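Local atomic coordinates of uncharacterized protein SPOA0173 (Silicibacter pomeroyi, PDB entry 3EYT), a protein that is of uncharacterised function but belongs to the thioredoxin-like superfamily and may act as an oxidoreductase or antioxidant protein. Residues C[97-102]-C[107-112]; C[120-125]-C[131-136]. All blocks are in the same frame, centred on the assembly; numbering follows the deposited sequence.

In the fold
Both contacts belong to one thioredoxin-like domain and both reach its mixed beta sheet. Contact 1 comes first along the chain and closes before contact 2 opens. It ties the end of strand 96-99 to the short helix 108-112. Contact 2 is the hairpin of strands 120-124 and 129-135, which is followed by helix 140-151. Strands 30-36 and 63-69 lie between the two sites in the sheet. The centres are 16 Å apart, and the nearest atoms, about 6 Å apart, do not touch. Strand 120-124 is the next element after helix 108-112. Between the two contacts the chain thus passes from the strand 96-99 side of strands 30-36 and 63-69 to the strand 120-124 side.

Contact 1. Residues C[97-102]-C[107-112]; sequences GVDQPG and PRTMAA
Asp99, at the end of strand 96-99, holds the first turn of helix 108-112 with both carboxylate oxygens. OD1 takes the backbone N of Thr109 at 2.7 Å and OD2 the backbone N of Met110 (selenomethionine) at 2.8 Å, each on its syn lone pair. The Thr109 hydroxyl OG1 also donates to Asp99 OD1, at 2.7 Å, from above the carboxylate plane. Chi1 of -162° turns CG away from the backbone N of Asp99 and brings both oxygens to face Thr109 and Met110. The helix N-terminus would probably favour the negative charge. A strand-end carboxylate thus receives first-turn N-H groups and joins strand to helix. One backbone bond adds to this grip: Arg108 N gives to Gln100 O over 2.8 Å. A water joins Pro101 O to Arg108 NH1. Arg108 NE bonds Gln10, and Gln100 NE2 bonds Ile11 O of its own chain and Gln12 O of a second subunit.

Nonpolar atoms fill in beside the polar ones. Pro107, at the N-cap position, sets its CG 3.3 Å from Asp99 OD2. Arg108 runs its CG past Pro101 O.

Strand 96-99 lies between strand 11-15, which pairs with Val98, and strand 63-69, whose Leu68 touches Asp99 and Thr109.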
loop_
_atom_site.group_PDB
_atom_site.type_symbol
_atom_site.label_atom_id
_atom_site.label_comp_id
_atom_site.label_asym_id
_atom_site.label_seq_id
_atom_site.Cartn_x
_atom_site.Cartn_y
_atom_site.Cartn_z
ATOM N N GLY C 97 14.878 -7.373 -3.466
ATOM C CA GLY C 97 14.430 -6.398 -4.493
ATOM C C GLY C 97 12.925 -6.478 -4.651
ATOM O O GLY C 97 12.385 -7.574 -4.708
ATOM N N VAL C 98 12.239 -5.330 -4.711
ATOM C CA VAL C 98 10.806 -5.332 -5.004
ATOM C C VAL C 98 10.641 -5.333 -6.536
ATOM O O VAL C 98 11.129 -4.416 -7.241
ATOM C CB VAL C 98 10.080 -4.096 -4.418
ATOM C CG1 VAL C 98 8.569 -4.073 -4.843
ATOM C CG2 VAL C 98 10.212 -4.065 -2.879
ATOM N N ASP C 99 9.961 -6.355 -7.031
ATOM C CA ASP C 99 9.782 -6.532 -8.472
ATOM C C ASP C 99 8.890 -5.381 -8.976
ATOM O O ASP C 99 7.915 -5.011 -8.335
ATOM C CB ASP C 99 9.115 -7.859 -8.722
ATOM C CG ASP C 99 9.268 -8.348 -10.166
ATOM O OD1 ASP C 99 9.717 -7.588 -11.089
ATOM O OD2 ASP C 99 8.895 -9.509 -10.381
ATOM N N GLN C 100 9.229 -4.818 -10.124
ATOM C CA GLN C 100 8.431 -3.706 -10.683
ATOM C C GLN C 100 7.001 -4.142 -11.051
ATOM O O GLN C 100 6.798 -5.246 -11.560
ATOM C CB GLN C 100 9.114 -3.139 -11.930
ATOM C CG GLN C 100 10.471 -2.462 -11.689
ATOM C CD GLN C 100 11.053 -1.887 -12.988
ATOM O OE1 GLN C 100 10.426 -1.932 -14.072
ATOM N NE2 GLN C 100 12.263 -1.354 -12.890
ATOM N N PRO C 101 6.026 -3.238 -10.888
ATOM C CA PRO C 101 4.647 -3.566 -11.259
ATOM C C PRO C 101 4.508 -3.835 -12.769
ATOM O O PRO C 101 5.169 -3.182 -13.591
ATOM C CB PRO C 101 3.864 -2.314 -10.865
ATOM C CG PRO C 101 4.929 -1.184 -10.815
ATOM C CD PRO C 101 6.175 -1.849 -10.374
ATOM N N GLY C 102 3.680 -4.816 -13.115
ATOM C CA GLY C 102 3.530 -5.231 -14.500
ATOM C C GLY C 102 2.364 -4.502 -15.141
ATOM O O GLY C 102 1.725 -3.638 -14.499
ATOM N N PRO C 107 4.127 -9.037 -11.567
ATOM C CA PRO C 107 5.162 -8.026 -11.754
ATOM C C PRO C 107 6.165 -8.411 -12.861
ATOM O O PRO C 107 6.130 -9.548 -13.350
ATOM C CB PRO C 107 5.808 -7.920 -10.382
ATOM C CG PRO C 107 5.616 -9.310 -9.755
ATOM C CD PRO C 107 4.319 -9.833 -10.326
ATOM N N ARG C 108 7.061 -7.486 -13.233
ATOM C CA ARG C 108 7.783 -7.604 -14.518
ATOM C C ARG C 108 8.827 -8.724 -14.543
ATOM O O ARG C 108 8.925 -9.468 -15.541
ATOM C CB ARG C 108 8.433 -6.267 -14.930
ATOM C CG ARG C 108 7.405 -5.157 -15.113
ATOM C CD ARG C 108 7.937 -3.972 -15.868
ATOM N NE ARG C 108 8.484 -4.349 -17.164
ATOM C CZ ARG C 108 7.811 -4.299 -18.314
ATOM N NH1 ARG C 108 6.548 -3.878 -18.351
ATOM N NH2 ARG C 108 8.410 -4.668 -19.433
ATOM N N THR C 109 9.628 -8.823 -13.485
ATOM C CA THR C 109 10.690 -9.855 -13.462
ATOM C C THR C 109 10.074 -11.252 -13.348
ATOM O O THR C 109 10.486 -12.219 -14.038
ATOM C CB THR C 109 11.675 -9.609 -12.304
ATOM O OG1 THR C 109 12.067 -8.236 -12.330
ATOM C CG2 THR C 109 12.904 -10.513 -12.391
HETATM N N MSE C 110 9.064 -11.356 -12.497
HETATM C CA MSE C 110 8.326 -12.605 -12.397
HETATM C C MSE C 110 7.794 -13.097 -13.756
HETATM O O MSE C 110 7.956 -14.278 -14.078
HETATM C CB MSE C 110 7.129 -12.445 -11.443
HETATM C CG MSE C 110 6.506 -13.802 -11.096
HETATM SE SE MSE C 110 4.938 -13.646 -9.943
HETATM C CE MSE C 110 4.529 -15.553 -9.863
ATOM N N ALA C 111 7.166 -12.206 -14.527
ATOM C CA ALA C 111 6.678 -12.543 -15.869
ATOM C C ALA C 111 7.818 -12.873 -16.808
ATOM O O ALA C 111 7.731 -13.841 -17.540
ATOM C CB ALA C 111 5.799 -11.416 -16.452
ATOM N N ALA C 112 8.895 -12.077 -16.791
ATOM C CA ALA C 112 10.062 -12.337 -17.645
ATOM C C ALA C 112 10.627 -13.740 -17.419
ATOM O O ALA C 112 11.083 -14.389 -18.367
ATOM C CB ALA C 112 11.179 -11.282 -17.399
HETATM O O HOH W 1 4.785 -2.632 -16.369
#

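Contact 2. Residues C[120-125]-C[131-136]; sequences SLLLID and RAHHFG
Strands 120-124 and 131-135 run antiparallel at 173°, their axes 4.6 Å apart, with Leu121 and His134 as a hydrogen-bonded pair. Together they form the beta hairpin of this thioredoxin-like fold. Leu121 N gives to His134 O and His134 N to Leu121 O, both at 2.7 Å. Further along, Arg131 and Ala132 both face Leu123. This is a classic beta bulge. Leu123 O accepts from Arg131 N at 2.8 Å and from Ala132 N at the longer distance of 3.3 Å.

On one face of the sheet, Leu122 and His133 lie side by side and point the same way. Leu122 CD1 sits over the centre of the His133 imidazole, 3.5 Å from its centroid, in a CH-pi contact. His133 CG is anti to its own backbone N (chi1 -180°), which lays the ring alongside Leu122. Tyr113 and Met115 also pack against Leu122.

On the other face, Leu123 CB meets Ala132 CB. Leu121 and Leu123 point there toward helix 140-151 and touch Leu143 and Leu150. His134 NE2 bonds Glu146 of the same helix.

Near the turn, Asp125 OD2 and Arg131 NH1 form a salt bridge of 2.8 Å. The oxygen uses its anti lone pair and lies in the guanidinium plane, while the two planar groups stand 80° apart. Bends at chi2 and chi3 bring the guanidinium back to the aspartate. Each partner is held a second time: Arg131 NH2 by Glu153, Asp125 OD1 by Asp129 N.

At the far end, Ser120 OG bonds Gly117 O. A water also donates to OG and lies 2.8 Å from His133 NE2, bridging the two side chains.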
loop_
_atom_site.group_PDB
_atom_site.type_symbol
_atom_site.label_atom_id
_atom_site.label_comp_id
_atom_site.label_asym_id
_atom_site.label_seq_id
_atom_site.Cartn_x
_atom_site.Cartn_y
_atom_site.Cartn_z
ATOM N N SER C 120 9.561 -19.520 -5.577
ATOM C CA SER C 120 10.362 -20.081 -6.648
ATOM C C SER C 120 11.810 -19.815 -6.356
ATOM O O SER C 120 12.167 -18.753 -5.839
ATOM C CB SER C 120 9.972 -19.485 -8.004
ATOM O OG SER C 120 8.647 -19.890 -8.297
ATOM N N LEU C 121 12.651 -20.776 -6.705
ATOM C CA LEU C 121 14.065 -20.618 -6.501
ATOM C C LEU C 121 14.742 -20.713 -7.863
ATOM O O LEU C 121 14.506 -21.683 -8.613
ATOM C CB LEU C 121 14.586 -21.652 -5.485
ATOM C CG LEU C 121 16.009 -21.319 -4.953
ATOM C CD1 LEU C 121 16.247 -21.772 -3.570
ATOM C CD2 LEU C 121 17.060 -21.896 -5.869
ATOM N N LEU C 122 15.522 -19.678 -8.210
ATOM C CA LEU C 122 16.199 -19.628 -9.511
ATOM C C LEU C 122 17.692 -19.678 -9.281
ATOM O O LEU C 122 18.198 -19.049 -8.339
ATOM C CB LEU C 122 15.861 -18.344 -10.264
ATOM C CG LEU C 122 14.430 -17.885 -10.634
ATOM C CD1 LEU C 122 13.913 -18.647 -11.800
ATOM C CD2 LEU C 122 13.420 -17.901 -9.486
ATOM N N LEU C 123 18.395 -20.418 -10.134
ATOM C CA LEU C 123 19.847 -20.537 -10.084
ATOM C C LEU C 123 20.454 -20.086 -11.387
ATOM O O LEU C 123 20.142 -20.645 -12.456
ATOM C CB LEU C 123 20.307 -21.991 -9.882
ATOM C CG LEU C 123 20.400 -22.695 -8.537
ATOM C CD1 LEU C 123 21.395 -23.861 -8.733
ATOM C CD2 LEU C 123 20.843 -21.781 -7.400
ATOM N N ILE C 124 21.341 -19.104 -11.276
ATOM C CA ILE C 124 22.031 -18.502 -12.398
ATOM C C ILE C 124 23.525 -18.807 -12.302
ATOM O O ILE C 124 24.157 -18.593 -11.260
ATOM C CB ILE C 124 21.778 -16.979 -12.447
ATOM C CG1 ILE C 124 20.279 -16.702 -12.709
ATOM C CG2 ILE C 124 22.640 -16.282 -13.524
ATOM C CD1 ILE C 124 19.895 -15.270 -12.398
ATOM N N ASP C 125 24.085 -19.305 -13.395
ATOM C CA ASP C 125 25.486 -19.719 -13.397
ATOM C C ASP C 125 26.433 -18.519 -13.462
ATOM O O ASP C 125 25.990 -17.398 -13.622
ATOM C CB ASP C 125 25.753 -20.773 -14.483
ATOM C CG ASP C 125 25.669 -20.226 -15.909
ATOM O OD1 ASP C 125 25.715 -18.990 -16.139
ATOM O OD2 ASP C 125 25.587 -21.074 -16.834
ATOM N N ARG C 131 19.933 -21.722 -14.986
ATOM C CA ARG C 131 20.284 -23.131 -15.024
ATOM C C ARG C 131 19.333 -24.007 -14.215
ATOM O O ARG C 131 19.275 -25.209 -14.430
ATOM C CB ARG C 131 21.721 -23.324 -14.528
ATOM C CG ARG C 131 22.751 -22.622 -15.385
ATOM C CD ARG C 131 22.964 -23.361 -16.718
ATOM N NE ARG C 131 23.585 -24.669 -16.477
ATOM C CZ ARG C 131 24.891 -24.853 -16.301
ATOM N NH1 ARG C 131 25.727 -23.829 -16.346
ATOM N NH2 ARG C 131 25.372 -26.067 -16.090
ATOM N N ALA C 132 18.621 -23.423 -13.252
ATOM C CA ALA C 132 17.563 -24.168 -12.582
ATOM C C ALA C 132 16.475 -23.206 -12.173
ATOM O O ALA C 132 16.735 -22.032 -11.936
ATOM C CB ALA C 132 18.079 -24.943 -11.357
ATOM N N HIS C 133 15.263 -23.730 -12.067
ATOM C CA HIS C 133 14.096 -22.916 -11.763
ATOM C C HIS C 133 13.118 -23.848 -11.047
ATOM O O HIS C 133 12.444 -24.662 -11.681
ATOM C CB HIS C 133 13.528 -22.344 -13.059
ATOM C CG HIS C 133 12.320 -21.472 -12.870
ATOM N ND1 HIS C 133 11.753 -20.775 -13.907
ATOM C CD2 HIS C 133 11.571 -21.191 -11.776
ATOM C CE1 HIS C 133 10.705 -20.095 -13.470
ATOM N NE2 HIS C 133 10.566 -20.333 -12.179
ATOM N N HIS C 134 13.075 -23.739 -9.721
ATOM C CA HIS C 134 12.276 -24.632 -8.873
ATOM C C HIS C 134 11.084 -23.908 -8.321
ATOM O O HIS C 134 11.224 -22.818 -7.793
ATOM C CB HIS C 134 13.093 -25.137 -7.695
ATOM C CG HIS C 134 14.317 -25.896 -8.098
ATOM N ND1 HIS C 134 14.263 -27.125 -8.715
ATOM C CD2 HIS C 134 15.633 -25.599 -7.969
ATOM C CE1 HIS C 134 15.492 -27.556 -8.950
ATOM N NE2 HIS C 134 16.342 -26.655 -8.492
ATOM N N PHE C 135 9.926 -24.549 -8.389
ATOM C CA PHE C 135 8.698 -23.982 -7.878
ATOM C C PHE C 135 8.262 -24.806 -6.673
ATOM O O PHE C 135 8.117 -26.016 -6.777
ATOM C CB PHE C 135 7.620 -24.003 -8.977
ATOM C CG PHE C 135 6.257 -23.619 -8.483
ATOM C CD1 PHE C 135 6.090 -22.504 -7.679
ATOM C CD2 PHE C 135 5.135 -24.383 -8.824
ATOM C CE1 PHE C 135 4.827 -22.130 -7.191
ATOM C CE2 PHE C 135 3.849 -24.021 -8.367
ATOM C CZ PHE C 135 3.702 -22.878 -7.527
ATOM N N GLY C 136 8.061 -24.170 -5.516
ATOM C CA GLY C 136 7.620 -24.921 -4.326
ATOM C C GLY C 136 8.749 -25.614 -3.565
ATOM O O GLY C 136 9.822 -25.030 -3.351
HETATM O O HOH W 2 8.138 -20.853 -10.929
#